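Local atomic coordinates of major capsid protein (Paramecium bursaria Chlorella virus 1, PDB entry 5TIP), a protein that assembles as trimers into the large icosahedral capsid shell of an alga-infecting DNA virus and is glycosylated by the host. Residues Tyr126-Met131 / Tyr147-Phe152; Phe176-Gln181 / Ala197-Ser202; Leu252-Asn255 / Tyr260-Trp263; Tyr339-Gly344 / Val350-Phe355; Ala376-Thr381 / Leu413-Lys418. All coordinates share one frame; numbering follows the deposited sequence.

Overall arrangement
Following the chain from its N terminus, the five contacts come one after another, each loop closing before the next opens; none nests in or crosses another. Contacts 1 and 2 belong to the N-terminal jelly roll: contact 1 brings helix 122-132 back against strand 143-149, and contact 2 joins the two sheets through strands 172-178 and 200-210. Contacts 3, 4 and 5 lie in the C-terminal jelly roll. Contact 3 closes the short turn into strand 257-266, contact 4 sets the end of helix 330-341 over strand 350-354, and contact 5 spans the sandwich. Strand 257-266 links these three, pairing with 350-354 and with 412-426; the centres of contacts 3 and 5 are about 6 Å apart.

Contact 1. Residues Tyr126-Met131 / Tyr147-Phe152; sequences YNYRRM and YVPLIF
Met131 O of helix 122-132 accepts a hydrogen bond from Tyr147 N of strand 143-149 (2.8 Å, N-H...O angle 159°); the axes of helix segment 126-131 and strand segment 147-149 approach to 8.1 Å, their N-to-C directions 127° apart. Side chains meet beside this bond. Met131 bends at its last torsion (chi3 58°), which turns the methyl CE toward the strand and puts it against Tyr147 CB, at 3.7 Å. The same Met131 CE lies 3.9 Å from Pro149 CD, and the two side chains Met131 and Tyr147 cross at about a right angle. Tyr128 reaches the strand from one turn earlier: with CG anti to the backbone N, its ring presents an edge to the proline, Tyr128 CE1 lying 3.9 Å from Pro149 CD. The contact is thus apolar around one backbone bond. Both hydroxyls are bonded outside the contact: Tyr128 OH to Glu89 OE1, Tyr147 OH to Ser331 OG of the second subunit. Within the N-terminal jelly roll, Tyr128 also packs on helix 109-119 and Tyr147 on strand 65-76, while Tyr339 of the second subunit packs on Pro149 at the trimer interface.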
# COMPACT_ATOMS: atom_id res chain seq x y z
N TYR A 126 3.17 5.28 -8.76
CA TYR A 126 4.41 5.88 -9.23
C TYR A 126 5.05 5.05 -10.33
O TYR A 126 5.62 5.60 -11.28
CB TYR A 126 5.39 6.07 -8.06
CG TYR A 126 6.74 6.62 -8.50
CD1 TYR A 126 6.84 7.88 -9.04
CD2 TYR A 126 7.90 5.89 -8.33
CE1 TYR A 126 8.06 8.40 -9.44
CE2 TYR A 126 9.14 6.41 -8.72
CZ TYR A 126 9.20 7.66 -9.28
OH TYR A 126 10.41 8.19 -9.67
N ASN A 127 4.98 3.72 -10.21
CA ASN A 127 5.48 2.87 -11.29
C ASN A 127 4.71 3.09 -12.59
O ASN A 127 5.28 3.01 -13.68
CB ASN A 127 5.41 1.39 -10.89
CG ASN A 127 6.12 0.47 -11.87
OD1 ASN A 127 7.18 0.82 -12.39
ND2 ASN A 127 5.55 -0.71 -12.12
N TYR A 128 3.41 3.38 -12.48
CA TYR A 128 2.63 3.69 -13.67
C TYR A 128 3.09 4.98 -14.33
O TYR A 128 3.06 5.08 -15.56
CB TYR A 128 1.14 3.77 -13.31
CG TYR A 128 0.25 4.20 -14.46
CD1 TYR A 128 -0.15 3.29 -15.43
CD2 TYR A 128 -0.19 5.51 -14.57
CE1 TYR A 128 -0.97 3.68 -16.48
CE2 TYR A 128 -1.01 5.91 -15.62
CZ TYR A 128 -1.39 4.99 -16.57
OH TYR A 128 -2.20 5.38 -17.61
N ARG A 129 3.54 5.96 -13.55
CA ARG A 129 4.05 7.19 -14.16
C ARG A 129 5.43 6.97 -14.76
O ARG A 129 5.78 7.63 -15.75
CB ARG A 129 4.09 8.33 -13.15
CG ARG A 129 4.40 9.66 -13.82
CD ARG A 129 4.18 10.86 -12.92
NE ARG A 129 4.40 12.10 -13.68
CZ ARG A 129 4.29 13.32 -13.17
NH1 ARG A 129 3.98 13.49 -11.90
NH2 ARG A 129 4.51 14.37 -13.95
N ARG A 130 6.24 6.08 -14.18
CA ARG A 130 7.48 5.69 -14.84
C ARG A 130 7.20 5.09 -16.22
O ARG A 130 7.97 5.30 -17.16
CB ARG A 130 8.25 4.68 -13.99
CG ARG A 130 8.77 5.19 -12.66
CD ARG A 130 9.44 4.06 -11.91
NE ARG A 130 10.65 3.60 -12.60
CZ ARG A 130 11.16 2.38 -12.47
NH1 ARG A 130 10.56 1.48 -11.70
NH2 ARG A 130 12.26 2.04 -13.13
N MET A 131 6.10 4.35 -16.34
CA MET A 131 5.77 3.69 -17.59
C MET A 131 5.16 4.62 -18.63
O MET A 131 5.09 4.26 -19.80
CB MET A 131 4.81 2.53 -17.33
CG MET A 131 5.38 1.41 -16.48
SD MET A 131 4.10 0.31 -15.85
CE MET A 131 3.35 -0.25 -17.37
N TYR A 147 5.15 2.20 -21.69
CA TYR A 147 4.29 1.02 -21.64
C TYR A 147 2.94 1.45 -21.08
O TYR A 147 2.83 1.79 -19.90
CB TYR A 147 4.90 -0.08 -20.78
CG TYR A 147 6.30 -0.49 -21.17
CD1 TYR A 147 7.41 0.17 -20.64
CD2 TYR A 147 6.53 -1.54 -22.04
CE1 TYR A 147 8.69 -0.20 -20.98
CE2 TYR A 147 7.81 -1.92 -22.38
CZ TYR A 147 8.89 -1.25 -21.85
OH TYR A 147 10.16 -1.63 -22.19
N VAL A 148 1.91 1.44 -21.93
CA VAL A 148 0.56 1.81 -21.52
C VAL A 148 -0.25 0.53 -21.35
O VAL A 148 -0.57 -0.12 -22.36
CB VAL A 148 -0.09 2.76 -22.54
CG1 VAL A 148 -1.44 3.23 -22.02
CG2 VAL A 148 0.82 3.94 -22.82
N PRO A 149 -0.58 0.13 -20.12
CA PRO A 149 -1.37 -1.10 -19.94
C PRO A 149 -2.86 -0.81 -20.09
O PRO A 149 -3.39 0.16 -19.54
CB PRO A 149 -1.03 -1.52 -18.50
CG PRO A 149 -0.74 -0.23 -17.81
CD PRO A 149 -0.14 0.70 -18.84
N LEU A 150 -3.54 -1.67 -20.85
CA LEU A 150 -4.98 -1.53 -21.01
C LEU A 150 -5.70 -2.08 -19.79
O LEU A 150 -5.18 -2.96 -19.08
CB LEU A 150 -5.46 -2.26 -22.27
CG LEU A 150 -4.89 -1.77 -23.60
CD1 LEU A 150 -5.58 -2.46 -24.77
CD2 LEU A 150 -5.00 -0.26 -23.73
N ILE A 151 -6.89 -1.55 -19.53
CA ILE A 151 -7.61 -1.90 -18.31
C ILE A 151 -9.03 -2.36 -18.64
O ILE A 151 -9.99 -1.99 -17.95
CB ILE A 151 -7.63 -0.71 -17.32
CG1 ILE A 151 -8.04 0.58 -18.04
CG2 ILE A 151 -6.27 -0.55 -16.66
CD1 ILE A 151 -7.98 1.81 -17.16
N PHE A 152 -9.17 -3.18 -19.68
CA PHE A 152 -10.45 -3.80 -19.96
C PHE A 152 -10.69 -4.94 -18.96
O PHE A 152 -9.86 -5.22 -18.10
CB PHE A 152 -10.49 -4.29 -21.41
CG PHE A 152 -10.48 -3.17 -22.42
CD1 PHE A 152 -11.53 -2.27 -22.49
CD2 PHE A 152 -9.42 -3.03 -23.30
CE1 PHE A 152 -11.52 -1.24 -23.41
CE2 PHE A 152 -9.41 -2.01 -24.23
CZ PHE A 152 -10.46 -1.11 -24.29

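Contact 2. Residues Phe176-Gln181 / Ala197-Ser202; sequences FTLASQ and AQPTMS
Pro199 is the first residue of 197-202 to meet the facing strand, its CG lying 4.5 Å from Leu178 CD1, a loose touch. Strand 200-210 begins at the next residue, Thr200, and Met201 then does most of the work. Its chain runs out nearly straight, CG anti to the backbone N (chi1 -175°) and the next torsion also extended, before bending at the sulfur (chi3 -31°), which turns the methyl to the end of the leucine. Met201 and Leu178 reach toward each other tip to tip: Met201 CE sits 3.5 Å from Leu178 CD1 and 3.6 Å from Leu178 CD2, so one methyl touches both branches. The sulfur meanwhile stands above the face of the Phe176 ring, Met201 SD 5.2 Å from the ring centroid and 21° off its normal, a Met-aromatic contact at long range. Val49 and Val55 pack on Met201 as well. The two strands belong to different sheets of the N-terminal jelly roll, with Leu178 CA and Pro199 CA 9.6 Å apart. Between these segments, contact across the sandwich is therefore made by side chains alone: an apolar joint of methyl, ring and thioether groups, held by dispersion, to which the distant Met-aromatic pair adds its part.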
# COMPACT_ATOMS: atom_id res chain seq x y z
N PHE A 176 -7.24 1.71 -32.06
CA PHE A 176 -6.54 2.78 -31.38
C PHE A 176 -6.70 4.09 -32.14
O PHE A 176 -6.76 4.11 -33.37
CB PHE A 176 -5.06 2.45 -31.21
CG PHE A 176 -4.80 1.18 -30.44
CD1 PHE A 176 -4.71 1.20 -29.06
CD2 PHE A 176 -4.65 -0.02 -31.11
CE1 PHE A 176 -4.47 0.04 -28.36
CE2 PHE A 176 -4.41 -1.19 -30.41
CZ PHE A 176 -4.32 -1.16 -29.03
N THR A 177 -6.74 5.19 -31.39
CA THR A 177 -6.72 6.53 -31.94
C THR A 177 -5.63 7.31 -31.22
O THR A 177 -5.66 7.43 -30.00
CB THR A 177 -8.07 7.23 -31.78
OG1 THR A 177 -9.09 6.50 -32.47
CG2 THR A 177 -8.01 8.65 -32.33
N LEU A 178 -4.66 7.82 -31.98
CA LEU A 178 -3.54 8.54 -31.40
C LEU A 178 -3.85 10.02 -31.30
O LEU A 178 -4.47 10.60 -32.20
CB LEU A 178 -2.27 8.32 -32.21
CG LEU A 178 -1.76 6.89 -32.32
CD1 LEU A 178 -0.37 6.89 -32.92
CD2 LEU A 178 -1.77 6.21 -30.95
N ALA A 179 -3.41 10.63 -30.21
CA ALA A 179 -3.61 12.06 -30.03
C ALA A 179 -2.84 12.85 -31.08
O ALA A 179 -1.82 12.39 -31.60
CB ALA A 179 -3.17 12.49 -28.62
N SER A 180 -3.34 14.04 -31.39
CA SER A 180 -2.69 14.86 -32.40
C SER A 180 -1.55 15.68 -31.80
O SER A 180 -0.45 15.72 -32.36
CB SER A 180 -3.72 15.79 -33.06
OG SER A 180 -4.77 15.04 -33.64
N GLN A 181 -1.80 16.32 -30.66
CA GLN A 181 -0.83 17.21 -30.04
C GLN A 181 -0.59 16.75 -28.61
O GLN A 181 -1.54 16.62 -27.83
CB GLN A 181 -1.33 18.66 -30.06
CG GLN A 181 -1.82 19.11 -31.43
CD GLN A 181 -2.22 20.57 -31.45
OE1 GLN A 181 -2.27 21.23 -30.41
NE2 GLN A 181 -2.50 21.09 -32.64
N ALA A 197 9.69 14.06 -33.81
CA ALA A 197 9.64 12.75 -34.45
C ALA A 197 8.31 12.07 -34.19
O ALA A 197 7.70 12.22 -33.12
CB ALA A 197 10.78 11.86 -33.94
N GLN A 198 7.84 11.32 -35.19
CA GLN A 198 6.62 10.56 -35.03
C GLN A 198 6.84 9.39 -34.08
O GLN A 198 7.93 8.82 -34.02
CB GLN A 198 6.13 10.05 -36.38
CG GLN A 198 5.64 11.15 -37.32
CD GLN A 198 4.36 11.80 -36.83
OE1 GLN A 198 3.57 11.18 -36.12
NE2 GLN A 198 4.16 13.05 -37.20
N PRO A 199 5.81 9.01 -33.32
CA PRO A 199 5.97 7.91 -32.37
C PRO A 199 6.04 6.56 -33.06
O PRO A 199 5.50 6.37 -34.16
CB PRO A 199 4.72 8.02 -31.49
CG PRO A 199 3.70 8.63 -32.39
CD PRO A 199 4.46 9.59 -33.27
N THR A 200 6.71 5.62 -32.40
CA THR A 200 6.72 4.22 -32.81
C THR A 200 5.89 3.42 -31.82
O THR A 200 5.97 3.64 -30.61
CB THR A 200 8.15 3.67 -32.87
OG1 THR A 200 9.03 4.55 -32.16
CG2 THR A 200 8.62 3.57 -34.31
N MET A 201 5.09 2.49 -32.34
CA MET A 201 4.12 1.78 -31.53
C MET A 201 4.24 0.28 -31.75
O MET A 201 4.56 -0.19 -32.85
CB MET A 201 2.68 2.22 -31.85
CG MET A 201 1.63 1.60 -30.94
SD MET A 201 -0.06 1.88 -31.49
CE MET A 201 0.12 3.47 -32.29
N SER A 202 3.97 -0.48 -30.69
CA SER A 202 3.85 -1.92 -30.77
C SER A 202 2.84 -2.38 -29.73
O SER A 202 2.73 -1.79 -28.65
CB SER A 202 5.20 -2.62 -30.56
OG SER A 202 5.74 -2.31 -29.29

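Contact 3. Residues Leu252-Asn255 / Tyr260-Trp263; sequences LNFN and YLAW
The Phe254 ring is approached obliquely by Leu261, whose methyl CD2 lies near two ring atoms, 3.7 Å from Phe254 CE2 and 3.8 Å from Phe254 CD2. This is core packing in the C-terminal jelly roll, where the chain leaves strand 247-251 of one sheet and enters strand 257-266 of the other. The short link folds back on itself, so that Phe254 and Leu252 point from the loop toward the new strand while Leu261 points out to meet them. In Phe254, CG stands anti to the carbonyl carbon (chi1 -60°), which directs the ring to Leu261. The two branches of Leu261 are shared out, CD2 to the phenylalanine and CD1 to the leucine. Ile415 and Ala417 of strand 412-426 also pack on Phe254, and Phe355 on Leu261. Backbone hydrogen bonds of Leu261 with Tyr353 and of Ala262 with Tyr416 set strand 257-266 between strands 350-354 and 412-426. A mercury (II) ion lies about 7 Å from the Leu261 side chain. Leu252 and Leu261 come together tip to tip, methyl on methyl, with Leu252 CD1 3.8 Å from Leu261 CD1.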
# COMPACT_ATOMS: atom_id res chain seq x y z
N LEU A 252 -28.20 12.71 -16.58
CA LEU A 252 -27.33 11.57 -16.82
C LEU A 252 -27.99 10.60 -17.79
O LEU A 252 -29.21 10.41 -17.76
CB LEU A 252 -26.99 10.86 -15.51
CG LEU A 252 -26.30 11.69 -14.42
CD1 LEU A 252 -26.03 10.84 -13.18
CD2 LEU A 252 -25.01 12.31 -14.93
N ASN A 253 -27.17 9.99 -18.58
CA ASN A 253 -27.63 9.07 -19.53
C ASN A 253 -26.82 7.78 -19.46
O ASN A 253 -26.06 7.47 -20.31
CB ASN A 253 -27.66 9.75 -20.91
CG ASN A 253 -27.96 8.82 -22.01
OD1 ASN A 253 -28.63 7.86 -21.86
ND2 ASN A 253 -27.46 9.11 -23.14
N PHE A 254 -27.03 7.05 -18.39
CA PHE A 254 -26.36 5.79 -18.12
C PHE A 254 -27.39 4.66 -18.08
O PHE A 254 -28.60 4.90 -17.98
CB PHE A 254 -25.59 5.85 -16.81
CG PHE A 254 -24.52 6.92 -16.79
CD1 PHE A 254 -23.69 7.10 -17.87
CD2 PHE A 254 -24.38 7.75 -15.69
CE1 PHE A 254 -22.71 8.09 -17.86
CE2 PHE A 254 -23.41 8.73 -15.66
CZ PHE A 254 -22.58 8.90 -16.75
N ASN A 255 -26.90 3.43 -18.15
CA ASN A 255 -27.75 2.25 -18.09
C ASN A 255 -27.03 1.16 -17.30
O ASN A 255 -25.88 1.34 -16.87
CB ASN A 255 -28.13 1.75 -19.49
CG ASN A 255 -28.97 2.74 -20.26
OD1 ASN A 255 -28.51 3.34 -21.23
ND2 ASN A 255 -30.22 2.92 -19.84
N TYR A 260 -20.29 2.74 -9.70
CA TYR A 260 -19.95 4.06 -9.18
C TYR A 260 -20.03 5.08 -10.31
O TYR A 260 -20.06 4.73 -11.49
CB TYR A 260 -18.56 4.06 -8.54
CG TYR A 260 -17.44 3.63 -9.48
CD1 TYR A 260 -16.82 4.55 -10.32
CD2 TYR A 260 -17.02 2.31 -9.52
CE1 TYR A 260 -15.80 4.16 -11.17
CE2 TYR A 260 -16.00 1.91 -10.37
CZ TYR A 260 -15.40 2.84 -11.19
OH TYR A 260 -14.39 2.45 -12.04
N LEU A 261 -20.09 6.35 -9.91
CA LEU A 261 -19.95 7.47 -10.82
C LEU A 261 -18.68 8.24 -10.49
O LEU A 261 -18.38 8.48 -9.31
CB LEU A 261 -21.16 8.41 -10.73
CG LEU A 261 -22.54 7.83 -11.05
CD1 LEU A 261 -23.59 8.92 -10.97
CD2 LEU A 261 -22.55 7.17 -12.42
N ALA A 262 -17.93 8.62 -11.52
CA ALA A 262 -16.73 9.41 -11.36
C ALA A 262 -16.75 10.56 -12.35
O ALA A 262 -17.09 10.36 -13.53
CB ALA A 262 -15.47 8.57 -11.56
N TRP A 263 -16.41 11.76 -11.89
CA TRP A 263 -16.46 12.92 -12.77
C TRP A 263 -15.35 13.90 -12.41
O TRP A 263 -14.76 13.84 -11.33
CB TRP A 263 -17.84 13.59 -12.74
CG TRP A 263 -18.20 14.26 -11.44
CD1 TRP A 263 -18.09 15.58 -11.15
CD2 TRP A 263 -18.76 13.63 -10.28
NE1 TRP A 263 -18.54 15.82 -9.87
CE2 TRP A 263 -18.95 14.64 -9.32
CE3 TRP A 263 -19.10 12.32 -9.95
CZ2 TRP A 263 -19.47 14.38 -8.05
CZ3 TRP A 263 -19.62 12.06 -8.70
CH2 TRP A 263 -19.80 13.08 -7.77

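Contact 4. Residues Tyr339-Gly344 / Val350-Phe355; sequences YQSIGG and VYLYSF
Ser341 OG, at the end of helix 330-341, bonds to the backbone oxygen of Gln337 one turn back and at the same time lies against the strand, 3.8 Å from Leu352 CD2. In the C-terminal jelly roll the helix packs beside strand 350-354, and the two are further bridged by Gln337, whose side-chain OE1 accepts the amide of Ser354. The hydroxyl of Ser341 takes the crowded position between the backbone N and the carbonyl carbon (chi1 62°), which turns OG back to its helical acceptor. Toward the strand the oxygen makes only van der Waals contacts, with Leu352 CD2 and, farther off, with the methylene of the other serine, Ser341 OG being 4.1 Å from Ser354 CB. Both serines have their polar ends occupied, since the Ser354 hydroxyl bonds to Ala356 O; the third subunit meets this end of the helix, Tyr339 OH bonding to its Arg120. Leu352 is the receiving side chain: its CD2 meets both Ser341 OG and Ile342 CD1. Its own CG is anti to the backbone N, and its CA-CB bond, like those of Ser341 and Ile342, points toward the facing segment. Ile342 and Leu352 are inclined to each other, and their methyls meet where Ile342 CD1 lies 3.7 Å from Leu352 CD2.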
# COMPACT_ATOMS: atom_id res chain seq x y z
N TYR A 339 -12.05 7.64 0.68
CA TYR A 339 -11.58 7.08 1.95
C TYR A 339 -12.43 5.89 2.37
O TYR A 339 -11.89 4.88 2.86
CB TYR A 339 -11.60 8.15 3.04
CG TYR A 339 -11.24 7.63 4.42
CD1 TYR A 339 -9.92 7.55 4.84
CD2 TYR A 339 -12.23 7.21 5.30
CE1 TYR A 339 -9.59 7.06 6.09
CE2 TYR A 339 -11.91 6.72 6.56
CZ TYR A 339 -10.59 6.65 6.95
OH TYR A 339 -10.27 6.17 8.20
N GLN A 340 -13.74 5.97 2.18
CA GLN A 340 -14.64 4.93 2.67
C GLN A 340 -14.68 3.70 1.77
O GLN A 340 -15.06 2.63 2.25
CB GLN A 340 -16.06 5.49 2.82
CG GLN A 340 -16.21 6.49 3.95
CD GLN A 340 -17.62 7.04 4.06
OE1 GLN A 340 -18.39 7.00 3.09
NE2 GLN A 340 -17.97 7.56 5.23
N SER A 341 -14.30 3.82 0.50
CA SER A 341 -14.50 2.73 -0.44
C SER A 341 -13.27 2.32 -1.23
O SER A 341 -13.29 1.26 -1.85
CB SER A 341 -15.62 3.09 -1.44
OG SER A 341 -15.27 4.24 -2.20
N ILE A 342 -12.19 3.11 -1.22
CA ILE A 342 -10.99 2.82 -1.99
C ILE A 342 -9.78 2.63 -1.08
O ILE A 342 -9.10 1.60 -1.13
CB ILE A 342 -10.71 3.91 -3.05
CG1 ILE A 342 -11.86 3.98 -4.06
CG2 ILE A 342 -9.40 3.64 -3.76
CD1 ILE A 342 -11.68 5.06 -5.11
N GLY A 343 -9.49 3.62 -0.24
CA GLY A 343 -8.36 3.54 0.66
C GLY A 343 -7.06 4.07 0.11
O GLY A 343 -5.99 3.59 0.50
N GLY A 344 -7.11 5.04 -0.79
CA GLY A 344 -5.91 5.68 -1.30
C GLY A 344 -5.96 7.18 -1.06
O GLY A 344 -6.39 7.63 0.00
N VAL A 350 -11.14 15.55 -8.86
CA VAL A 350 -11.69 14.26 -9.25
C VAL A 350 -12.65 13.82 -8.16
O VAL A 350 -12.30 13.82 -6.98
CB VAL A 350 -10.58 13.21 -9.47
CG1 VAL A 350 -11.19 11.89 -9.93
CG2 VAL A 350 -9.56 13.71 -10.48
N TYR A 351 -13.86 13.44 -8.56
CA TYR A 351 -14.93 13.16 -7.62
C TYR A 351 -15.51 11.77 -7.88
O TYR A 351 -15.47 11.26 -9.00
CB TYR A 351 -16.04 14.22 -7.70
CG TYR A 351 -15.52 15.63 -7.61
CD1 TYR A 351 -15.34 16.25 -6.38
CD2 TYR A 351 -15.19 16.35 -8.75
CE1 TYR A 351 -14.86 17.54 -6.29
CE2 TYR A 351 -14.70 17.64 -8.67
CZ TYR A 351 -14.55 18.23 -7.43
OH TYR A 351 -14.07 19.52 -7.35
N LEU A 352 -16.06 11.18 -6.82
CA LEU A 352 -16.57 9.82 -6.87
C LEU A 352 -17.82 9.71 -6.02
O LEU A 352 -17.91 10.30 -4.94
CB LEU A 352 -15.52 8.82 -6.36
CG LEU A 352 -15.96 7.38 -6.09
CD1 LEU A 352 -16.09 6.60 -7.39
CD2 LEU A 352 -15.01 6.69 -5.13
N TYR A 353 -18.80 8.96 -6.52
CA TYR A 353 -19.90 8.47 -5.70
C TYR A 353 -20.08 6.99 -6.00
O TYR A 353 -20.37 6.62 -7.14
CB TYR A 353 -21.21 9.23 -5.95
CG TYR A 353 -22.31 8.78 -5.01
CD1 TYR A 353 -22.33 9.20 -3.69
CD2 TYR A 353 -23.31 7.92 -5.44
CE1 TYR A 353 -23.32 8.79 -2.83
CE2 TYR A 353 -24.31 7.50 -4.58
CZ TYR A 353 -24.31 7.94 -3.28
OH TYR A 353 -25.30 7.53 -2.41
N SER A 354 -19.91 6.16 -4.98
CA SER A 354 -19.93 4.71 -5.14
C SER A 354 -21.27 4.15 -4.69
O SER A 354 -21.76 4.47 -3.60
CB SER A 354 -18.80 4.07 -4.35
OG SER A 354 -18.83 2.66 -4.47
N PHE A 355 -21.87 3.31 -5.54
CA PHE A 355 -23.00 2.49 -5.13
C PHE A 355 -22.56 1.15 -4.56
O PHE A 355 -23.40 0.39 -4.08
CB PHE A 355 -23.94 2.25 -6.32
CG PHE A 355 -24.35 3.50 -7.04
CD1 PHE A 355 -25.30 4.35 -6.49
CD2 PHE A 355 -23.79 3.82 -8.26
CE1 PHE A 355 -25.67 5.50 -7.16
CE2 PHE A 355 -24.16 4.96 -8.93
CZ PHE A 355 -25.10 5.80 -8.38

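Contact 5. Residues Ala376-Thr381 / Leu413-Lys418; sequences ATLSLT and LNIYAK
Leu380 and Leu413 reach toward each other tip to tip, Leu380 CD1 lying 3.7 Å from Leu413 CD2, so each leucine gives a single methyl to the meeting. One step along, Leu378 and Ile415 slant past each other instead, with Leu378 CD2 4.0 Å from Ile415 CD1. The two leucines of the first pair reach their meeting with different first torsions: Leu413 has CG anti to the backbone N (chi1 168°), whereas in Leu380 CG stands anti to the carbonyl carbon (chi1 -60°). Alternate residues point across, and because the strands run roughly antiparallel the pairs are 378 with 415 and 380 with 413. The backbones stay well apart, Leu378 CA being 9.7 Å from Ile415 CA. Phe265 packs on both Leu380 and Leu413, and Ile317 on Leu378, filling out the core around them. Strands 376-387 and 412-426 lie in different sheets, and this meeting of methyls between them is the sandwich interior of a jelly roll, here the C-terminal one of the double jelly-roll capsid proteins.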
# COMPACT_ATOMS: atom_id res chain seq x y z
N ALA A 376 -32.27 10.51 -13.98
CA ALA A 376 -31.17 10.62 -13.03
C ALA A 376 -30.42 11.89 -13.36
O ALA A 376 -30.00 12.10 -14.50
CB ALA A 376 -30.24 9.40 -13.11
N THR A 377 -30.23 12.74 -12.35
CA THR A 377 -29.68 14.07 -12.56
C THR A 377 -28.60 14.36 -11.53
O THR A 377 -28.76 14.04 -10.34
CB THR A 377 -30.77 15.14 -12.48
OG1 THR A 377 -31.78 14.86 -13.46
CG2 THR A 377 -30.20 16.52 -12.73
N LEU A 378 -27.50 14.95 -11.98
CA LEU A 378 -26.43 15.41 -11.11
C LEU A 378 -26.57 16.91 -10.92
O LEU A 378 -26.30 17.69 -11.84
CB LEU A 378 -25.06 15.05 -11.69
CG LEU A 378 -23.84 15.53 -10.90
CD1 LEU A 378 -23.78 14.85 -9.54
CD2 LEU A 378 -22.56 15.30 -11.68
N SER A 379 -27.01 17.32 -9.74
CA SER A 379 -27.20 18.73 -9.42
C SER A 379 -25.90 19.29 -8.87
O SER A 379 -25.40 18.82 -7.84
CB SER A 379 -28.34 18.92 -8.43
OG SER A 379 -28.58 20.29 -8.17
N LEU A 380 -25.36 20.31 -9.53
CA LEU A 380 -24.06 20.87 -9.19
C LEU A 380 -24.20 22.31 -8.75
O LEU A 380 -25.12 23.03 -9.17
CB LEU A 380 -23.09 20.80 -10.39
CG LEU A 380 -22.77 19.41 -10.94
CD1 LEU A 380 -21.89 19.54 -12.17
CD2 LEU A 380 -22.09 18.56 -9.89
N THR A 381 -23.28 22.74 -7.88
CA THR A 381 -23.16 24.13 -7.47
C THR A 381 -21.68 24.47 -7.39
O THR A 381 -20.93 23.77 -6.71
CB THR A 381 -23.85 24.39 -6.13
OG1 THR A 381 -25.25 24.13 -6.24
CG2 THR A 381 -23.65 25.84 -5.70
N LEU A 413 -16.94 19.03 -18.47
CA LEU A 413 -17.38 18.14 -17.41
C LEU A 413 -17.47 16.72 -17.98
O LEU A 413 -18.33 16.44 -18.82
CB LEU A 413 -18.72 18.59 -16.83
CG LEU A 413 -19.44 17.60 -15.91
CD1 LEU A 413 -18.59 17.26 -14.70
CD2 LEU A 413 -20.79 18.15 -15.47
N ASN A 414 -16.59 15.84 -17.52
CA ASN A 414 -16.56 14.45 -17.95
C ASN A 414 -17.15 13.59 -16.84
O ASN A 414 -16.61 13.55 -15.73
CB ASN A 414 -15.14 14.01 -18.28
CG ASN A 414 -14.47 14.89 -19.31
OD1 ASN A 414 -14.74 14.78 -20.51
ND2 ASN A 414 -13.59 15.77 -18.86
N ILE A 415 -18.24 12.89 -17.14
CA ILE A 415 -18.91 12.02 -16.18
C ILE A 415 -18.77 10.59 -16.66
O ILE A 415 -19.14 10.27 -17.80
CB ILE A 415 -20.39 12.41 -16.00
CG1 ILE A 415 -20.51 13.89 -15.66
CG2 ILE A 415 -21.03 11.56 -14.92
CD1 ILE A 415 -21.94 14.37 -15.57
N TYR A 416 -18.23 9.73 -15.81
CA TYR A 416 -18.00 8.33 -16.13
C TYR A 416 -18.87 7.43 -15.25
O TYR A 416 -19.18 7.77 -14.11
CB TYR A 416 -16.53 7.95 -15.96
CG TYR A 416 -15.60 8.75 -16.84
CD1 TYR A 416 -15.40 8.40 -18.17
CD2 TYR A 416 -14.93 9.86 -16.35
CE1 TYR A 416 -14.55 9.13 -18.98
CE2 TYR A 416 -14.08 10.60 -17.15
CZ TYR A 416 -13.90 10.23 -18.47
OH TYR A 416 -13.06 10.96 -19.27
N ALA A 417 -19.25 6.29 -15.80
CA ALA A 417 -20.00 5.28 -15.07
C ALA A 417 -19.43 3.91 -15.39
O ALA A 417 -19.19 3.59 -16.56
CB ALA A 417 -21.49 5.33 -15.42
N LYS A 418 -19.22 3.11 -14.35
CA LYS A 418 -18.72 1.75 -14.50
C LYS A 418 -19.88 0.81 -14.18
O LYS A 418 -20.41 0.82 -13.08
CB LYS A 418 -17.54 1.48 -13.56
CG LYS A 418 -16.58 0.41 -14.06
CD LYS A 418 -15.96 0.82 -15.39
CE LYS A 418 -14.54 0.28 -15.54
NZ LYS A 418 -14.44 -1.16 -15.22